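Local structure of pentacotripeptide-repeat region of PRORP domain-containing protein (Brachypodium distachyon, 4ME2) at residues 196-207 and 225-236. The protein probably binds RNA in the chloroplast through a solenoid of helix-turn-helix pentatricopeptide repeats. Residues are numbered along the deposited sequence; the frame is centred on the assembly and turned at random.
Sequences RKGGCEVDEYMY and EVEADLADWEAR
Arg196, at the end of helix 184-197, spreads its guanidinium between two acids of helix 220-236, the last of this helical-repeat solenoid. Arg196 NH1 donates to Asp229 OD2 at 2.9 Å; that oxygen lies in the guanidinium plane and is met on its syn side. Both pairs are salt bridges, but the NH2 hydrogen bond to Glu225 OE2 is weak, bent to 120°. Tyr191 OH, from the same helix as Arg196, also hydrogen-bonds Asp229 OD2. With CG anti to its carbonyl carbon (chi1 -63°), Tyr207 lays one ring face over the backbone at Leu230, and its CE2 lies 3.6 Å from Trp233 CD1. Its hydroxyl shares a water, 3.0 Å from Tyr207 OH, that donates to Asp229 O. Trp233 receives Glu204 CB over its six-membered ring, a CH-pi contact 3.7 Å from CB to the centroid. Glu204 N, buried against the indole, has no hydrogen-bond partner. Replacing this tryptophan with an alanine would probably strip the Glu204 methylene of its aromatic face and open a gap beside the Tyr207 ring edge. Arg236 NE and NH2 both grip Asp232 OD2, and NH1 faces Glu201 OE2 across a longer 3.6 Å salt bridge. Salt bridges and a bridging water thus satisfy polar groups around an aromatic centre where one amide stays unpaired.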
# COMPACT_ATOMS: atom_id res chain seq x y z
N ARG A 196 2.25 -7.53 -15.70
CA ARG A 196 1.65 -8.34 -16.76
C ARG A 196 0.73 -7.53 -17.66
O ARG A 196 0.97 -7.44 -18.87
CB ARG A 196 0.91 -9.54 -16.16
CG ARG A 196 1.84 -10.60 -15.60
CD ARG A 196 1.14 -11.59 -14.69
NE ARG A 196 0.22 -12.50 -15.37
CZ ARG A 196 0.58 -13.53 -16.13
NH1 ARG A 196 1.86 -13.81 -16.34
NH2 ARG A 196 -0.35 -14.29 -16.69
N LYS A 197 -0.30 -6.94 -17.07
CA LYS A 197 -1.33 -6.22 -17.82
C LYS A 197 -0.98 -4.77 -18.15
O LYS A 197 -1.33 -4.27 -19.22
CB LYS A 197 -2.66 -6.26 -17.06
CG LYS A 197 -3.47 -7.52 -17.25
CD LYS A 197 -4.72 -7.45 -16.39
CE LYS A 197 -5.93 -8.06 -17.10
NZ LYS A 197 -6.23 -9.46 -16.69
N GLY A 198 -0.29 -4.10 -17.23
CA GLY A 198 0.04 -2.69 -17.39
C GLY A 198 1.30 -2.48 -18.20
O GLY A 198 1.79 -1.35 -18.33
N GLY A 199 1.85 -3.57 -18.72
CA GLY A 199 3.04 -3.52 -19.55
C GLY A 199 4.19 -2.74 -18.93
O GLY A 199 4.94 -2.08 -19.63
N CYS A 200 4.30 -2.81 -17.60
CA CYS A 200 5.43 -2.18 -16.92
C CYS A 200 6.65 -3.08 -17.08
O CYS A 200 6.69 -4.19 -16.54
CB CYS A 200 5.09 -1.96 -15.44
SG CYS A 200 6.31 -0.99 -14.50
N GLU A 201 7.64 -2.61 -17.83
CA GLU A 201 8.87 -3.39 -18.05
C GLU A 201 9.69 -3.48 -16.77
O GLU A 201 10.15 -2.47 -16.24
CB GLU A 201 9.71 -2.82 -19.20
CG GLU A 201 9.71 -3.67 -20.48
CD GLU A 201 11.04 -4.38 -20.75
OE1 GLU A 201 12.07 -4.00 -20.15
OE2 GLU A 201 11.04 -5.33 -21.57
N VAL A 202 9.87 -4.70 -16.28
CA VAL A 202 10.47 -4.92 -14.97
C VAL A 202 11.76 -5.74 -15.07
O VAL A 202 12.11 -6.22 -16.15
CB VAL A 202 9.44 -5.58 -14.02
CG1 VAL A 202 9.44 -7.09 -14.19
CG2 VAL A 202 9.70 -5.17 -12.58
N ASP A 203 12.46 -5.90 -13.95
CA ASP A 203 13.78 -6.55 -13.92
C ASP A 203 13.68 -8.03 -13.54
O ASP A 203 12.61 -8.52 -13.18
CB ASP A 203 14.70 -5.80 -12.93
CG ASP A 203 16.06 -6.46 -12.78
OD1 ASP A 203 16.73 -6.73 -13.81
OD2 ASP A 203 16.48 -6.72 -11.63
N GLU A 204 14.81 -8.73 -13.63
CA GLU A 204 14.90 -10.11 -13.16
C GLU A 204 14.53 -10.19 -11.69
O GLU A 204 13.87 -11.14 -11.26
CB GLU A 204 16.31 -10.67 -13.35
CG GLU A 204 16.51 -12.06 -12.76
CD GLU A 204 17.87 -12.64 -13.07
OE1 GLU A 204 18.84 -11.87 -13.24
OE2 GLU A 204 17.98 -13.88 -13.15
N TYR A 205 14.96 -9.19 -10.92
CA TYR A 205 14.66 -9.13 -9.49
C TYR A 205 13.17 -9.21 -9.17
O TYR A 205 12.78 -9.95 -8.27
CB TYR A 205 15.29 -7.88 -8.85
CG TYR A 205 15.11 -7.80 -7.35
CD1 TYR A 205 15.48 -8.86 -6.53
CD2 TYR A 205 14.57 -6.66 -6.76
CE1 TYR A 205 15.31 -8.79 -5.16
CE2 TYR A 205 14.41 -6.58 -5.39
CZ TYR A 205 14.78 -7.65 -4.60
OH TYR A 205 14.62 -7.57 -3.24
N MET A 206 12.33 -8.47 -9.88
CA MET A 206 10.88 -8.55 -9.65
C MET A 206 10.37 -9.98 -9.86
O MET A 206 9.56 -10.47 -9.08
CB MET A 206 10.12 -7.59 -10.54
CG MET A 206 8.61 -7.74 -10.49
SD MET A 206 7.88 -7.33 -8.89
CE MET A 206 7.53 -5.59 -9.11
N TYR A 207 10.84 -10.62 -10.92
CA TYR A 207 10.41 -11.99 -11.23
C TYR A 207 10.81 -12.97 -10.14
O TYR A 207 10.01 -13.82 -9.74
CB TYR A 207 10.99 -12.45 -12.58
CG TYR A 207 10.52 -11.64 -13.76
CD1 TYR A 207 9.16 -11.42 -13.98
CD2 TYR A 207 11.43 -11.12 -14.67
CE1 TYR A 207 8.73 -10.68 -15.06
CE2 TYR A 207 11.00 -10.38 -15.76
CZ TYR A 207 9.65 -10.16 -15.95
OH TYR A 207 9.23 -9.43 -17.03
N GLU A 225 2.76 -18.82 -13.37
CA GLU A 225 2.68 -17.66 -14.27
C GLU A 225 3.98 -16.86 -14.23
O GLU A 225 4.55 -16.52 -15.27
CB GLU A 225 1.51 -16.75 -13.89
CG GLU A 225 0.13 -17.38 -13.97
CD GLU A 225 -0.50 -17.30 -15.35
OE1 GLU A 225 -1.73 -17.44 -15.43
OE2 GLU A 225 0.22 -17.08 -16.34
N VAL A 226 4.46 -16.58 -13.02
CA VAL A 226 5.69 -15.81 -12.86
C VAL A 226 6.88 -16.56 -13.46
O VAL A 226 7.71 -15.96 -14.14
CB VAL A 226 5.98 -15.45 -11.39
CG1 VAL A 226 7.24 -14.59 -11.31
CG2 VAL A 226 4.81 -14.72 -10.75
N GLU A 227 6.95 -17.86 -13.22
CA GLU A 227 8.02 -18.66 -13.80
C GLU A 227 8.01 -18.57 -15.33
O GLU A 227 9.07 -18.53 -15.95
CB GLU A 227 7.95 -20.11 -13.33
CG GLU A 227 8.23 -20.26 -11.83
CD GLU A 227 8.21 -21.71 -11.35
OE1 GLU A 227 7.94 -22.62 -12.17
OE2 GLU A 227 8.46 -21.93 -10.15
N ALA A 228 6.82 -18.52 -15.93
CA ALA A 228 6.69 -18.33 -17.37
C ALA A 228 7.25 -16.97 -17.79
O ALA A 228 8.00 -16.86 -18.76
CB ALA A 228 5.22 -18.47 -17.78
N ASP A 229 6.90 -15.92 -17.04
CA ASP A 229 7.42 -14.58 -17.30
C ASP A 229 8.94 -14.51 -17.15
O ASP A 229 9.62 -13.93 -17.99
CB ASP A 229 6.75 -13.55 -16.38
CG ASP A 229 5.26 -13.41 -16.62
OD1 ASP A 229 4.77 -13.84 -17.69
OD2 ASP A 229 4.57 -12.86 -15.73
N LEU A 230 9.46 -15.11 -16.08
CA LEU A 230 10.90 -15.20 -15.85
C LEU A 230 11.61 -15.94 -16.99
O LEU A 230 12.64 -15.49 -17.48
CB LEU A 230 11.20 -15.85 -14.50
CG LEU A 230 12.68 -16.09 -14.15
CD1 LEU A 230 13.52 -14.83 -14.33
CD2 LEU A 230 12.81 -16.63 -12.74
N ALA A 231 11.03 -17.07 -17.41
CA ALA A 231 11.58 -17.82 -18.54
C ALA A 231 11.63 -16.96 -19.81
O ALA A 231 12.62 -16.97 -20.54
CB ALA A 231 10.79 -19.10 -18.79
N ASP A 232 10.55 -16.22 -20.04
CA ASP A 232 10.46 -15.30 -21.17
C ASP A 232 11.59 -14.28 -21.07
O ASP A 232 12.27 -14.00 -22.06
CB ASP A 232 9.09 -14.61 -21.17
CG ASP A 232 8.84 -13.80 -22.42
OD1 ASP A 232 8.19 -14.33 -23.35
OD2 ASP A 232 9.28 -12.62 -22.49
N TRP A 233 11.80 -13.74 -19.87
CA TRP A 233 12.90 -12.81 -19.64
C TRP A 233 14.24 -13.45 -19.91
O TRP A 233 15.07 -12.89 -20.62
CB TRP A 233 12.82 -12.23 -18.22
CG TRP A 233 13.84 -11.17 -17.94
CD1 TRP A 233 13.72 -9.80 -18.10
CD2 TRP A 233 15.20 -11.38 -17.44
NE1 TRP A 233 14.87 -9.16 -17.74
CE2 TRP A 233 15.80 -10.05 -17.34
CE3 TRP A 233 15.94 -12.50 -17.09
CZ2 TRP A 233 17.10 -9.87 -16.89
CZ3 TRP A 233 17.25 -12.30 -16.64
CH2 TRP A 233 17.82 -11.02 -16.54
N GLU A 234 14.46 -14.65 -19.38
CA GLU A 234 15.74 -15.34 -19.54
C GLU A 234 16.07 -15.59 -21.02
O GLU A 234 17.21 -15.37 -21.44
CB GLU A 234 15.76 -16.64 -18.76
CG GLU A 234 15.98 -16.47 -17.27
CD GLU A 234 15.78 -17.76 -16.50
OE1 GLU A 234 15.13 -18.68 -17.04
OE2 GLU A 234 16.26 -17.85 -15.35
N ALA A 235 15.08 -16.02 -21.79
CA ALA A 235 15.29 -16.29 -23.22
C ALA A 235 15.72 -15.04 -23.98
O ALA A 235 16.35 -15.13 -25.04
CB ALA A 235 14.04 -16.91 -23.84
N ARG A 236 15.39 -13.87 -23.42
CA ARG A 236 15.82 -12.58 -23.96
C ARG A 236 17.24 -12.24 -23.48
O ARG A 236 18.09 -11.88 -24.29
CB ARG A 236 14.84 -11.47 -23.57
CG ARG A 236 13.49 -11.52 -24.29
CD ARG A 236 12.59 -10.38 -23.84
NE ARG A 236 11.66 -10.77 -22.78
CZ ARG A 236 11.33 -10.01 -21.74
NH1 ARG A 236 11.86 -8.80 -21.60
NH2 ARG A 236 10.47 -10.46 -20.84
O HOH W 1 8.55 -11.35 -19.19